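Long-range contacts in NegoA.19184.a (Neisseria gonorrhoeae, PDB 5UEB), which is of unknown function but belongs to the DUF4265 family and folds into two antiparallel beta sheets, one of them carrying helices in a ferredoxin-like order: residues B[9-14]-B[31-36]; B[25-30]-B[44-49]; B[53-58]-B[72-77]; B[81-86]-B[108-113]. One frame throughout, in Å; residues are numbered along the deposited sequence.

Contact 1: residues B[9-14]-B[31-36]. With EDO (1,2-ethanediol), chain M.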
loop_
_atom_site.group_PDB
_atom_site.type_symbol
_atom_site.label_atom_id
_atom_site.label_comp_id
_atom_site.label_asym_id
_atom_site.label_seq_id
_atom_site.Cartn_x
_atom_site.Cartn_y
_atom_site.Cartn_z
ATOM N N MET B 9 17.161 18.939 -10.947
ATOM C CA MET B 9 16.882 18.204 -9.708
ATOM C C MET B 9 16.734 16.695 -9.904
ATOM O O MET B 9 15.829 16.067 -9.340
ATOM C CB MET B 9 15.678 18.804 -8.978
ATOM C CG MET B 9 15.850 20.271 -8.649
ATOM S SD MET B 9 14.631 20.812 -7.451
ATOM C CE MET B 9 14.769 22.598 -7.593
ATOM N N LYS B 10 17.624 16.081 -10.681
ATOM C CA LYS B 10 17.612 14.629 -10.793
ATOM C C LYS B 10 17.957 14.000 -9.447
ATOM O O LYS B 10 18.741 14.545 -8.650
ATOM C CB LYS B 10 18.626 14.151 -11.833
ATOM C CG LYS B 10 18.645 14.914 -13.156
ATOM C CD LYS B 10 17.263 15.139 -13.752
ATOM C CE LYS B 10 16.538 13.821 -14.017
ATOM N NZ LYS B 10 15.258 14.090 -14.747
ATOM N N SER B 11 17.369 12.834 -9.194
ATOM C CA SER B 11 17.601 12.161 -7.928
ATOM C C SER B 11 17.398 10.660 -8.094
ATOM O O SER B 11 17.044 10.161 -9.173
ATOM C CB SER B 11 16.720 12.760 -6.828
ATOM O OG SER B 11 17.092 12.283 -5.542
ATOM N N LYS B 12 17.662 9.943 -7.005
ATOM C CA LYS B 12 17.477 8.502 -6.914
ATOM C C LYS B 12 16.733 8.185 -5.627
ATOM O O LYS B 12 16.931 8.840 -4.593
ATOM C CB LYS B 12 18.824 7.771 -6.827
ATOM C CG LYS B 12 19.895 8.223 -7.792
ATOM C CD LYS B 12 19.627 7.707 -9.172
ATOM C CE LYS B 12 20.889 7.810 -10.025
ATOM N NZ LYS B 12 20.591 7.482 -11.442
ATOM N N LEU B 13 15.898 7.152 -5.697
ATOM C CA LEU B 13 15.111 6.696 -4.563
ATOM C C LEU B 13 15.310 5.196 -4.399
ATOM O O LEU B 13 15.346 4.467 -5.392
ATOM C CB LEU B 13 13.645 6.937 -4.917
ATOM C CG LEU B 13 12.628 6.809 -3.815
ATOM C CD1 LEU B 13 13.030 7.765 -2.731
ATOM C CD2 LEU B 13 11.295 7.166 -4.409
ATOM N N THR B 14 15.430 4.729 -3.151
ATOM C CA THR B 14 15.421 3.294 -2.859
ATOM C C THR B 14 14.023 2.864 -2.417
ATOM O O THR B 14 13.436 3.473 -1.523
ATOM C CB THR B 14 16.439 2.948 -1.772
ATOM O OG1 THR B 14 17.754 3.264 -2.243
ATOM C CG2 THR B 14 16.372 1.454 -1.415
ATOM N N GLY B 31 14.782 9.409 -10.900
ATOM C CA GLY B 31 13.675 10.315 -11.124
ATOM C C GLY B 31 14.044 11.768 -10.915
ATOM O O GLY B 31 15.211 12.155 -11.054
ATOM N N ASN B 32 13.052 12.584 -10.578
ATOM C CA ASN B 32 13.241 14.029 -10.456
ATOM C C ASN B 32 12.513 14.503 -9.209
ATOM O O ASN B 32 11.349 14.149 -8.998
ATOM C CB ASN B 32 12.661 14.738 -11.699
ATOM C CG ASN B 32 13.422 16.013 -12.074
ATOM O OD1 ASN B 32 14.147 16.029 -13.065
ATOM N ND2 ASN B 32 13.224 17.085 -11.311
ATOM N N ILE B 33 13.191 15.298 -8.377
ATOM C CA ILE B 33 12.510 15.949 -7.268
ATOM C C ILE B 33 11.542 16.978 -7.833
ATOM O O ILE B 33 11.852 17.688 -8.805
ATOM C CB ILE B 33 13.531 16.622 -6.333
ATOM C CG1 ILE B 33 14.564 15.623 -5.820
ATOM C CG2 ILE B 33 12.820 17.315 -5.167
ATOM C CD1 ILE B 33 13.972 14.499 -5.027
ATOM N N MET B 34 10.361 17.056 -7.245
ATOM C CA MET B 34 9.370 18.024 -7.665
ATOM C C MET B 34 9.324 19.197 -6.702
ATOM O O MET B 34 9.807 19.114 -5.570
ATOM C CB MET B 34 8.002 17.349 -7.733
ATOM C CG MET B 34 8.068 16.084 -8.545
ATOM S SD MET B 34 6.449 15.465 -8.966
ATOM C CE MET B 34 5.972 16.551 -10.312
ATOM N N PRO B 35 8.773 20.334 -7.133
ATOM C CA PRO B 35 8.796 21.527 -6.266
ATOM C C PRO B 35 8.143 21.335 -4.904
ATOM O O PRO B 35 8.512 22.049 -3.960
ATOM C CB PRO B 35 8.073 22.594 -7.104
ATOM C CG PRO B 35 8.313 22.168 -8.513
ATOM C CD PRO B 35 8.275 20.655 -8.489
ATOM N N ASP B 36 7.203 20.393 -4.766
ATOM C CA ASP B 36 6.555 20.124 -3.486
ATOM C C ASP B 36 7.343 19.161 -2.601
ATOM O O ASP B 36 6.856 18.792 -1.523
ATOM C CB ASP B 36 5.129 19.610 -3.698
ATOM C CG ASP B 36 5.075 18.287 -4.456
ATOM O OD1 ASP B 36 6.128 17.711 -4.778
ATOM O OD2 ASP B 36 3.951 17.811 -4.739
HETATM C C1 EDO M . 19.009 6.090 -2.956
HETATM O O1 EDO M . 18.378 5.679 -1.735
HETATM C C2 EDO M . 20.070 7.132 -2.622
HETATM O O2 EDO M . 19.427 8.292 -2.077
#

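Contact 2: residues B[25-30]-B[44-49]. With EDO (1,2-ethanediol), chain N.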
loop_
_atom_site.group_PDB
_atom_site.type_symbol
_atom_site.label_atom_id
_atom_site.label_comp_id
_atom_site.label_asym_id
_atom_site.label_seq_id
_atom_site.Cartn_x
_atom_site.Cartn_y
_atom_site.Cartn_z
ATOM N N ALA B 25 14.063 -6.892 -0.002
ATOM C CA ALA B 25 14.837 -6.534 -1.182
ATOM C C ALA B 25 14.765 -5.025 -1.365
ATOM O O ALA B 25 13.934 -4.348 -0.757
ATOM C CB ALA B 25 14.317 -7.254 -2.433
ATOM N N GLU B 26 15.654 -4.498 -2.207
ATOM C CA GLU B 26 15.705 -3.068 -2.475
ATOM C C GLU B 26 15.867 -2.852 -3.971
ATOM O O GLU B 26 16.636 -3.565 -4.621
ATOM C CB GLU B 26 16.891 -2.422 -1.741
ATOM C CG GLU B 26 16.758 -2.478 -0.233
ATOM C CD GLU B 26 17.909 -1.816 0.492
ATOM O OE1 GLU B 26 18.700 -1.104 -0.162
ATOM O OE2 GLU B 26 18.023 -2.016 1.720
ATOM N N GLU B 27 15.143 -1.869 -4.517
ATOM C CA GLU B 27 15.334 -1.436 -5.899
ATOM C C GLU B 27 15.509 0.076 -5.919
ATOM O O GLU B 27 14.708 0.800 -5.323
ATOM C CB GLU B 27 14.136 -1.812 -6.784
ATOM C CG GLU B 27 14.295 -1.280 -8.202
ATOM C CD GLU B 27 13.265 -1.798 -9.185
ATOM O OE1 GLU B 27 13.374 -1.411 -10.356
ATOM O OE2 GLU B 27 12.367 -2.581 -8.804
ATOM N N ILE B 28 16.540 0.558 -6.618
ATOM C CA ILE B 28 16.785 1.995 -6.763
ATOM C C ILE B 28 16.167 2.471 -8.067
ATOM O O ILE B 28 16.371 1.853 -9.119
ATOM C CB ILE B 28 18.287 2.316 -6.729
ATOM C CG1 ILE B 28 18.872 1.877 -5.392
ATOM C CG2 ILE B 28 18.512 3.828 -6.943
ATOM C CD1 ILE B 28 20.385 2.052 -5.294
ATOM N N LEU B 29 15.402 3.565 -8.002
ATOM C CA LEU B 29 14.754 4.153 -9.170
ATOM C C LEU B 29 15.229 5.587 -9.377
ATOM O O LEU B 29 15.290 6.378 -8.431
ATOM C CB LEU B 29 13.231 4.165 -9.004
ATOM C CG LEU B 29 12.559 2.793 -8.936
ATOM C CD1 LEU B 29 11.105 2.962 -8.525
ATOM C CD2 LEU B 29 12.653 2.077 -10.265
ATOM N N SER B 30 15.546 5.919 -10.620
ATOM C CA SER B 30 15.918 7.280 -10.971
ATOM C C SER B 30 14.671 8.124 -11.202
ATOM O O SER B 30 13.631 7.630 -11.648
ATOM C CB SER B 30 16.764 7.285 -12.244
ATOM O OG SER B 30 17.975 6.572 -12.054
ATOM N N ILE B 44 10.961 2.543 -15.415
ATOM C CA ILE B 44 9.999 1.455 -15.215
ATOM C C ILE B 44 10.519 0.560 -14.094
ATOM O O ILE B 44 11.624 0.015 -14.218
ATOM C CB ILE B 44 9.833 0.645 -16.503
ATOM C CG1 ILE B 44 9.338 1.547 -17.630
ATOM C CG2 ILE B 44 8.840 -0.508 -16.273
ATOM C CD1 ILE B 44 9.409 0.888 -18.988
ATOM N N PRO B 45 9.779 0.367 -13.000
ATOM C CA PRO B 45 10.278 -0.503 -11.924
ATOM C C PRO B 45 10.418 -1.940 -12.412
ATOM O O PRO B 45 9.511 -2.487 -13.041
ATOM C CB PRO B 45 9.198 -0.379 -10.840
ATOM C CG PRO B 45 8.513 0.954 -11.135
ATOM C CD PRO B 45 8.501 1.014 -12.645
ATOM N N LEU B 46 11.576 -2.545 -12.129
ATOM C CA LEU B 46 11.836 -3.910 -12.573
ATOM C C LEU B 46 11.164 -4.936 -11.675
ATOM O O LEU B 46 10.645 -5.945 -12.168
ATOM C CB LEU B 46 13.345 -4.179 -12.623
ATOM C CG LEU B 46 14.109 -3.500 -13.762
ATOM C CD1 LEU B 46 15.614 -3.708 -13.561
ATOM C CD2 LEU B 46 13.655 -4.072 -15.101
ATOM N N PHE B 47 11.184 -4.716 -10.356
ATOM C CA PHE B 47 10.765 -5.746 -9.405
ATOM C C PHE B 47 9.819 -5.239 -8.324
ATOM O O PHE B 47 8.946 -5.989 -7.867
ATOM C CB PHE B 47 11.988 -6.360 -8.720
ATOM C CG PHE B 47 12.971 -6.958 -9.673
ATOM C CD1 PHE B 47 12.681 -8.141 -10.327
ATOM C CD2 PHE B 47 14.181 -6.333 -9.918
ATOM C CE1 PHE B 47 13.584 -8.690 -11.214
ATOM C CE2 PHE B 47 15.085 -6.879 -10.803
ATOM C CZ PHE B 47 14.782 -8.050 -11.453
ATOM N N ALA B 48 9.994 -4.002 -7.879
ATOM C CA ALA B 48 9.176 -3.499 -6.789
ATOM C C ALA B 48 7.723 -3.431 -7.245
ATOM O O ALA B 48 7.444 -2.931 -8.345
ATOM C CB ALA B 48 9.652 -2.118 -6.344
ATOM N N PRO B 49 6.783 -3.933 -6.459
ATOM C CA PRO B 49 5.383 -3.949 -6.886
ATOM C C PRO B 49 4.666 -2.633 -6.605
ATOM O O PRO B 49 5.120 -1.790 -5.826
ATOM C CB PRO B 49 4.782 -5.076 -6.032
ATOM C CG PRO B 49 5.605 -5.063 -4.782
ATOM C CD PRO B 49 7.007 -4.710 -5.224
HETATM C C1 EDO N . 4.402 -0.313 -2.656
HETATM O O1 EDO N . 3.577 0.858 -2.623
HETATM C C2 EDO N . 5.805 0.017 -3.157
HETATM O O2 EDO N . 6.591 -1.181 -3.209
#

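Contact 3: residues B[53-58]-B[72-77]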
loop_
_atom_site.group_PDB
_atom_site.type_symbol
_atom_site.label_atom_id
_atom_site.label_comp_id
_atom_site.label_asym_id
_atom_site.label_seq_id
_atom_site.Cartn_x
_atom_site.Cartn_y
_atom_site.Cartn_z
ATOM N N LEU B 53 6.086 3.841 -13.943
ATOM C CA LEU B 53 6.700 5.018 -14.551
ATOM C C LEU B 53 5.787 6.229 -14.398
ATOM O O LEU B 53 4.575 6.151 -14.639
ATOM C CB LEU B 53 6.904 4.723 -16.043
ATOM C CG LEU B 53 7.472 5.840 -16.926
ATOM C CD1 LEU B 53 8.925 6.119 -16.538
ATOM C CD2 LEU B 53 7.363 5.466 -18.404
ATOM N N ASN B 54 6.381 7.351 -13.988
ATOM C CA ASN B 54 5.720 8.642 -13.849
ATOM C C ASN B 54 4.748 8.717 -12.676
ATOM O O ASN B 54 4.061 9.728 -12.524
ATOM C CB ASN B 54 5.139 9.169 -15.168
ATOM C CG ASN B 54 6.230 9.503 -16.170
ATOM O OD1 ASN B 54 7.306 9.965 -15.784
ATOM N ND2 ASN B 54 5.968 9.272 -17.446
ATOM N N ASP B 55 4.725 7.707 -11.801
ATOM C CA ASP B 55 4.079 7.873 -10.504
ATOM C C ASP B 55 4.811 8.946 -9.698
ATOM O O ASP B 55 6.029 9.130 -9.829
ATOM C CB ASP B 55 4.146 6.563 -9.705
ATOM C CG ASP B 55 3.116 5.523 -10.152
ATOM O OD1 ASP B 55 2.286 5.786 -11.058
ATOM O OD2 ASP B 55 3.142 4.415 -9.571
ATOM N N ILE B 56 4.064 9.657 -8.853
ATOM C CA ILE B 56 4.628 10.631 -7.921
ATOM C C ILE B 56 4.524 10.048 -6.521
ATOM O O ILE B 56 3.445 9.610 -6.105
ATOM C CB ILE B 56 3.912 11.991 -8.012
ATOM C CG1 ILE B 56 4.090 12.603 -9.401
ATOM C CG2 ILE B 56 4.454 12.960 -6.957
ATOM C CD1 ILE B 56 3.197 13.822 -9.656
ATOM N N VAL B 57 5.640 10.023 -5.801
ATOM C CA VAL B 57 5.707 9.360 -4.507
ATOM C C VAL B 57 6.316 10.298 -3.478
ATOM O O VAL B 57 7.092 11.205 -3.808
ATOM C CB VAL B 57 6.493 8.028 -4.559
ATOM C CG1 VAL B 57 5.854 7.052 -5.556
ATOM C CG2 VAL B 57 7.963 8.288 -4.899
ATOM N N ALA B 58 5.938 10.086 -2.225
ATOM C CA ALA B 58 6.538 10.759 -1.086
ATOM C C ALA B 58 7.748 9.971 -0.608
ATOM O O ALA B 58 7.806 8.744 -0.735
ATOM C CB ALA B 58 5.531 10.882 0.055
ATOM N N ILE B 72 1.819 9.218 -3.807
ATOM C CA ILE B 72 1.093 10.488 -3.806
ATOM C C ILE B 72 0.067 10.545 -4.927
ATOM O O ILE B 72 -1.097 10.875 -4.697
ATOM C CB ILE B 72 2.067 11.686 -3.871
ATOM C CG1 ILE B 72 2.821 11.836 -2.545
ATOM C CG2 ILE B 72 1.310 12.981 -4.206
ATOM C CD1 ILE B 72 1.969 12.313 -1.379
ATOM N N LYS B 73 0.485 10.238 -6.156
ATOM C CA LYS B 73 -0.430 10.280 -7.296
ATOM C C LYS B 73 -0.000 9.225 -8.304
ATOM O O LYS B 73 1.099 9.300 -8.862
ATOM C CB LYS B 73 -0.436 11.672 -7.938
ATOM C CG LYS B 73 -1.380 11.796 -9.132
ATOM C CD LYS B 73 -1.356 13.213 -9.706
ATOM C CE LYS B 73 -2.360 13.366 -10.838
ATOM N NZ LYS B 73 -2.248 14.700 -11.493
ATOM N N ALA B 74 -0.861 8.240 -8.540
ATOM C CA ALA B 74 -0.575 7.262 -9.576
ATOM C C ALA B 74 -0.671 7.909 -10.952
ATOM O O ALA B 74 -1.539 8.753 -11.208
ATOM C CB ALA B 74 -1.566 6.097 -9.482
ATOM N N SER B 75 0.236 7.509 -11.845
ATOM C CA SER B 75 0.184 7.986 -13.222
ATOM C C SER B 75 -0.971 7.381 -14.004
ATOM O O SER B 75 -1.415 7.983 -14.988
ATOM C CB SER B 75 1.482 7.630 -13.945
ATOM O OG SER B 75 1.650 6.216 -13.978
ATOM N N GLY B 76 -1.467 6.215 -13.595
ATOM C CA GLY B 76 -2.383 5.458 -14.413
ATOM C C GLY B 76 -1.720 4.456 -15.331
ATOM O O GLY B 76 -2.428 3.663 -15.973
ATOM N N ASN B 77 -0.391 4.472 -15.418
ATOM C CA ASN B 77 0.332 3.475 -16.187
ATOM C C ASN B 77 0.269 2.125 -15.479
ATOM O O ASN B 77 0.082 2.043 -14.263
ATOM C CB ASN B 77 1.798 3.872 -16.333
ATOM C CG ASN B 77 2.001 5.027 -17.300
ATOM O OD1 ASN B 77 1.300 5.139 -18.305
ATOM N ND2 ASN B 77 2.974 5.873 -17.017
HETATM O O HOH W 1 1.556 10.612 -11.426
HETATM O O HOH W 2 3.495 8.246 -18.606
HETATM O O HOH W 3 -0.167 3.938 -12.152
#

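Contact 4: residues B[81-86]-B[108-113]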
loop_
_atom_site.group_PDB
_atom_site.type_symbol
_atom_site.label_atom_id
_atom_site.label_comp_id
_atom_site.label_asym_id
_atom_site.label_seq_id
_atom_site.Cartn_x
_atom_site.Cartn_y
_atom_site.Cartn_z
ATOM N N ASN B 81 5.607 -7.463 -15.446
ATOM C CA ASN B 81 6.890 -8.166 -15.439
ATOM C C ASN B 81 6.746 -9.411 -16.304
ATOM O O ASN B 81 5.752 -10.133 -16.186
ATOM C CB ASN B 81 7.282 -8.639 -14.039
ATOM C CG ASN B 81 7.257 -7.543 -12.972
ATOM O OD1 ASN B 81 6.923 -7.820 -11.822
ATOM N ND2 ASN B 81 7.655 -6.317 -13.327
ATOM N N ILE B 82 7.729 -9.671 -17.165
ATOM C CA ILE B 82 7.680 -10.820 -18.073
ATOM C C ILE B 82 9.030 -11.513 -18.032
ATOM O O ILE B 82 10.067 -10.868 -18.217
ATOM C CB ILE B 82 7.373 -10.415 -19.529
ATOM C CG1 ILE B 82 6.129 -9.525 -19.610
ATOM C CG2 ILE B 82 7.248 -11.676 -20.411
ATOM C CD1 ILE B 82 5.837 -9.002 -21.017
ATOM N N VAL B 83 9.022 -12.828 -17.836
ATOM C CA VAL B 83 10.249 -13.614 -17.886
ATOM C C VAL B 83 10.059 -14.734 -18.899
ATOM O O VAL B 83 8.968 -15.307 -19.002
ATOM C CB VAL B 83 10.643 -14.144 -16.493
ATOM C CG1 VAL B 83 9.611 -15.083 -15.969
ATOM C CG2 VAL B 83 11.999 -14.833 -16.548
ATOM N N VAL B 84 11.108 -15.024 -19.674
ATOM C CA VAL B 84 11.034 -16.029 -20.728
ATOM C C VAL B 84 12.121 -17.078 -20.538
ATOM O O VAL B 84 13.126 -16.872 -19.849
ATOM C CB VAL B 84 11.079 -15.442 -22.161
ATOM C CG1 VAL B 84 9.858 -14.593 -22.422
ATOM C CG2 VAL B 84 12.352 -14.631 -22.368
ATOM N N LEU B 85 11.897 -18.225 -21.179
ATOM C CA LEU B 85 12.856 -19.319 -21.115
ATOM C C LEU B 85 14.127 -18.985 -21.886
ATOM O O LEU B 85 15.238 -19.252 -21.411
ATOM C CB LEU B 85 12.206 -20.584 -21.675
ATOM C CG LEU B 85 12.378 -21.889 -20.904
ATOM C CD1 LEU B 85 11.956 -21.710 -19.460
ATOM C CD2 LEU B 85 11.561 -22.984 -21.570
ATOM N N ASP B 86 13.992 -18.402 -23.079
ATOM C CA ASP B 86 15.174 -18.188 -23.909
ATOM C C ASP B 86 15.029 -17.029 -24.889
ATOM O O ASP B 86 16.033 -16.447 -25.311
ATOM C CB ASP B 86 15.558 -19.476 -24.644
ATOM C CG ASP B 86 14.434 -20.013 -25.515
ATOM O OD1 ASP B 86 14.133 -19.383 -26.549
ATOM O OD2 ASP B 86 13.858 -21.069 -25.168
ATOM N N GLU B 108 18.884 -10.748 -20.508
ATOM C CA GLU B 108 18.323 -11.185 -21.780
ATOM C C GLU B 108 16.960 -11.855 -21.660
ATOM O O GLU B 108 16.270 -11.991 -22.676
ATOM C CB GLU B 108 19.293 -12.132 -22.486
ATOM C CG GLU B 108 20.592 -11.453 -22.866
ATOM C CD GLU B 108 20.363 -10.233 -23.739
ATOM O OE1 GLU B 108 19.946 -10.405 -24.903
ATOM O OE2 GLU B 108 20.586 -9.102 -23.257
ATOM N N ASN B 109 16.546 -12.269 -20.462
ATOM C CA ASN B 109 15.335 -13.071 -20.321
ATOM C C ASN B 109 14.253 -12.410 -19.476
ATOM O O ASN B 109 13.268 -13.073 -19.128
ATOM C CB ASN B 109 15.669 -14.453 -19.752
ATOM C CG ASN B 109 16.713 -15.179 -20.568
ATOM O OD1 ASN B 109 17.857 -15.315 -20.145
ATOM N ND2 ASN B 109 16.325 -15.642 -21.751
ATOM N N TYR B 110 14.391 -11.132 -19.142
ATOM C CA TYR B 110 13.447 -10.468 -18.254
ATOM C C TYR B 110 13.177 -9.065 -18.761
ATOM O O TYR B 110 14.111 -8.332 -19.117
ATOM C CB TYR B 110 14.005 -10.375 -16.828
ATOM C CG TYR B 110 13.025 -9.853 -15.792
ATOM C CD1 TYR B 110 12.848 -8.485 -15.575
ATOM C CD2 TYR B 110 12.286 -10.735 -15.015
ATOM C CE1 TYR B 110 11.963 -8.019 -14.622
ATOM C CE2 TYR B 110 11.393 -10.278 -14.061
ATOM C CZ TYR B 110 11.241 -8.921 -13.862
ATOM O OH TYR B 110 10.351 -8.482 -12.909
ATOM N N LEU B 111 11.904 -8.693 -18.777
ATOM C CA LEU B 111 11.477 -7.355 -19.143
ATOM C C LEU B 111 10.450 -6.876 -18.139
ATOM O O LEU B 111 9.628 -7.656 -17.654
ATOM C CB LEU B 111 10.751 -7.353 -20.511
ATOM C CG LEU B 111 11.548 -7.485 -21.802
ATOM C CD1 LEU B 111 10.601 -7.548 -22.990
ATOM C CD2 LEU B 111 12.508 -6.309 -21.932
ATOM N N SER B 112 10.487 -5.587 -17.838
ATOM C CA SER B 112 9.350 -4.920 -17.231
ATOM C C SER B 112 8.810 -3.928 -18.251
ATOM O O SER B 112 9.583 -3.176 -18.857
ATOM C CB SER B 112 9.759 -4.242 -15.925
ATOM O OG SER B 112 8.649 -4.018 -15.093
ATOM N N VAL B 113 7.493 -3.949 -18.451
ATOM C CA VAL B 113 6.827 -3.234 -19.533
ATOM C C VAL B 113 5.857 -2.228 -18.943
ATOM O O VAL B 113 5.051 -2.574 -18.071
ATOM C CB VAL B 113 6.085 -4.212 -20.458
ATOM C CG1 VAL B 113 5.422 -3.459 -21.608
ATOM C CG2 VAL B 113 7.047 -5.289 -20.963
#

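Contact 1: residues B[9-14]-B[31-36]
Lys-10 and Asn-32 face each other as an antiparallel non-hydrogen-bonded pair, and Ser-11 and Gly-31 follow as a hydrogen-bonded pair, at the open end of the beta hairpin formed by strands 10-18 and 24-33. The short segment axes make an angle of 111°, consistent with a strong twist or bend where strand 24-33 ends. Ser-11 N gives to Gly-31 O and Gly-31 N to Ser-11 O, each at 2.9 Å; beyond the last pair, Ile-33 N reaches Met-9 O at 2.9 Å.

The main polar side-chain link is between Lys-10 and Asn-32. The lysine chain folds back at CD and CE (chi2 -47°, chi3 -59°) and slants across the asparagine, and its NZ meets a lone pair of Asn-32 OD1 in the carbonyl plane at 2.8 Å. Lysine suits this exposed edge because its long chain can curl while the ammonium group serves more than one acceptor: Gln-42 OE1 is the second. The other end of the asparagine amide is held too, for ND2 donates to Ile-33 O at 2.9 Å, which helps fix the rotation of the group.

Before the strand begins, Met-9 CB meets Ile-33 CB at 4.0 Å. On the face that carries Ser-11, the small serine leaves room for isoleucine, and Phe-39 touches both residues. Ile-33 CD1 lies against Ser-11 CB at 3.7 Å.

Contact 2: residues B[25-30]-B[44-49]
Glu-27 reaches from strand 24-33 into the turn at Leu-46 to Ala-48, where its carboxylate is gripped by three successive backbone N-H groups. Its CB points toward the loop, and CG lies anti to the backbone N (chi1 176°). The chain stays extended beyond CG and carries the acid straight into the bend, with CD 3.5 Å from Leu-46 N. OE1 accepts from Leu-46 N at 2.8 Å through its syn lone pair, and also touches Leu-46 CB; the two side chains cross at about a right angle. OE2 takes two donors: Phe-47 N at 2.9 Å, on the syn side and 26° out of the carboxylate plane, and Ala-48 N at 2.9 Å, nearly in line with the C-O bond. Glutamate fits because it has both the reach to span the gap and two oxygens to satisfy three consecutive N-H groups that converge on one spot in the turn.

Two strand positions on, Leu-29 supplies an apolar flank. It meets Pro-45 at about a right angle, its CD2 lying 3.9 Å from Pro-45 CA and its CD1 4.2 Å from Pro-45 CG.

The loop thus lies between the two sheets. Strand 24-33 holds one side of it; on strand 110-115 Tyr-110 OH bonds to Leu-46 O, the Tyr-110 ring meets that of Phe-47, and in one conformer Ser-112 OG bonds to Pro-45 O.

Contact 3: residues B[53-58]-B[72-77]
Ile-56 and Ile-72 cross obliquely, with Ile-56 CG2 set against Ile-72 CB at 4.1 Å, while CG1 of Ile-72 reaches Ala-58 CB at 3.9 Å. The small alanine makes room for that branch. Ile-72 and Lys-73 both sit opposite Ile-56 in a classic beta bulge: Ile-56 O accepts from Ile-72 N at 2.8 Å and from Lys-73 N at 3.0 Å, and Ile-56 N returns a nearly straight bond to Lys-73 O.

Past the bulge, polar side chains take over from strand pairing. Asp-55 turns its OD1 to Ser-75 N at 2.8 Å, with an N-H...O angle of 178°; the donor comes from the anti side of the carboxylate, 29° out of its plane. Ser-75 OG, placed between its own backbone N and carbonyl carbon (chi1 61°), stands 3.0 Å from both Asp-55 OD1 and Leu-53 O. It also accepts from Asn-77 N, forming an ST turn. Asn-77 ND2 donates to Leu-53 O at 2.9 Å from above the carbonyl plane. Gly-76 suits the turn, since its backbone angles would jam a CB against the preceding carbonyl.

The contact lies at the open end of the hairpin of strands 56-62 and 65-73. Strand 39-41 lies beside strand 56-62, with Leu-40 against Ile-56, and Asn-77 touches Asn-114 on strand 110-115 as the chain heads for strand 78-84.

Contact 4: residues B[81-86]-B[108-113]
Ile-82 and Leu-111 form the central hydrogen-bonded pair of this antiparallel contact: Ile-82 N gives to Leu-111 O at 2.8 Å and Leu-111 N to Ile-82 O at 2.9 Å. Val-84 N adds a bond to Asn-109 O at 3.0 Å. In the flanking non-hydrogen-bonded pairs the carbonyls are met by CA-H groups, as when Tyr-110 CA approaches Ile-82 O at 3.4 Å.

One face carries Asn-81, Val-83, Tyr-110 and Ser-112. The hydroxyls of Tyr-110 and Ser-112 suit it because each has a backbone carbonyl of the 44-49 loop as partner: Leu-46 O for Tyr-110 and, in one conformer, Pro-45 O for Ser-112. A bond from Asn-81 ND2 to Ser-112 OG is weak and doubtful.

The two strands are the central pair of a four-stranded sheet ordered 102-105, 110-115, 78-84, 137-143. With helices 90-98 and 122-133 in the connections, this is the beta-alpha-beta-beta-alpha-beta topology of a ferredoxin-like fold.

Flat groups pack on the same face. The Asn-81 amide and the Tyr-110 ring lie side by side, pointing the same way with planes 31° apart, and Tyr-110 OH comes 3.2 Å from Asn-81 CG. Ile-82 O sits over one face of the ring.

Among apolar contacts, Val-83 CB lies 4.1 Å from Tyr-110 CD2. On the other face, where beta-branched residues favour the extended backbone, Ile-82 CD1 lies 3.9 Å from Val-113 CG2, and Phe-88, just ahead of helix 90-98, touches both Ile-82 and Leu-111.

Contacts 1 and 3 lie in two hairpins of the same five-stranded sheet, their centres about 13 Å apart; Leu-13 CD2 packs 3.5 Å from Val-57 CG2, and backbone bonds of Thr-14 to Leu-66 and Phe-68 bring the outer strands together in a barrel-like curve. Contact 2 shares strand 24-33 with contact 1, where Leu-13 O probably accepts a hydrogen bond from Leu-29 N at 2.8 Å. It is also the bridge to contact 4 in the second sheet, about 15 Å away between centres. Contacts 1 and 4 do not touch and lie on opposite sides of the chain's centre. The function is unknown and no active site is assigned; the bound 1,2-ethanediol molecules probably come from the crystallisation liquor.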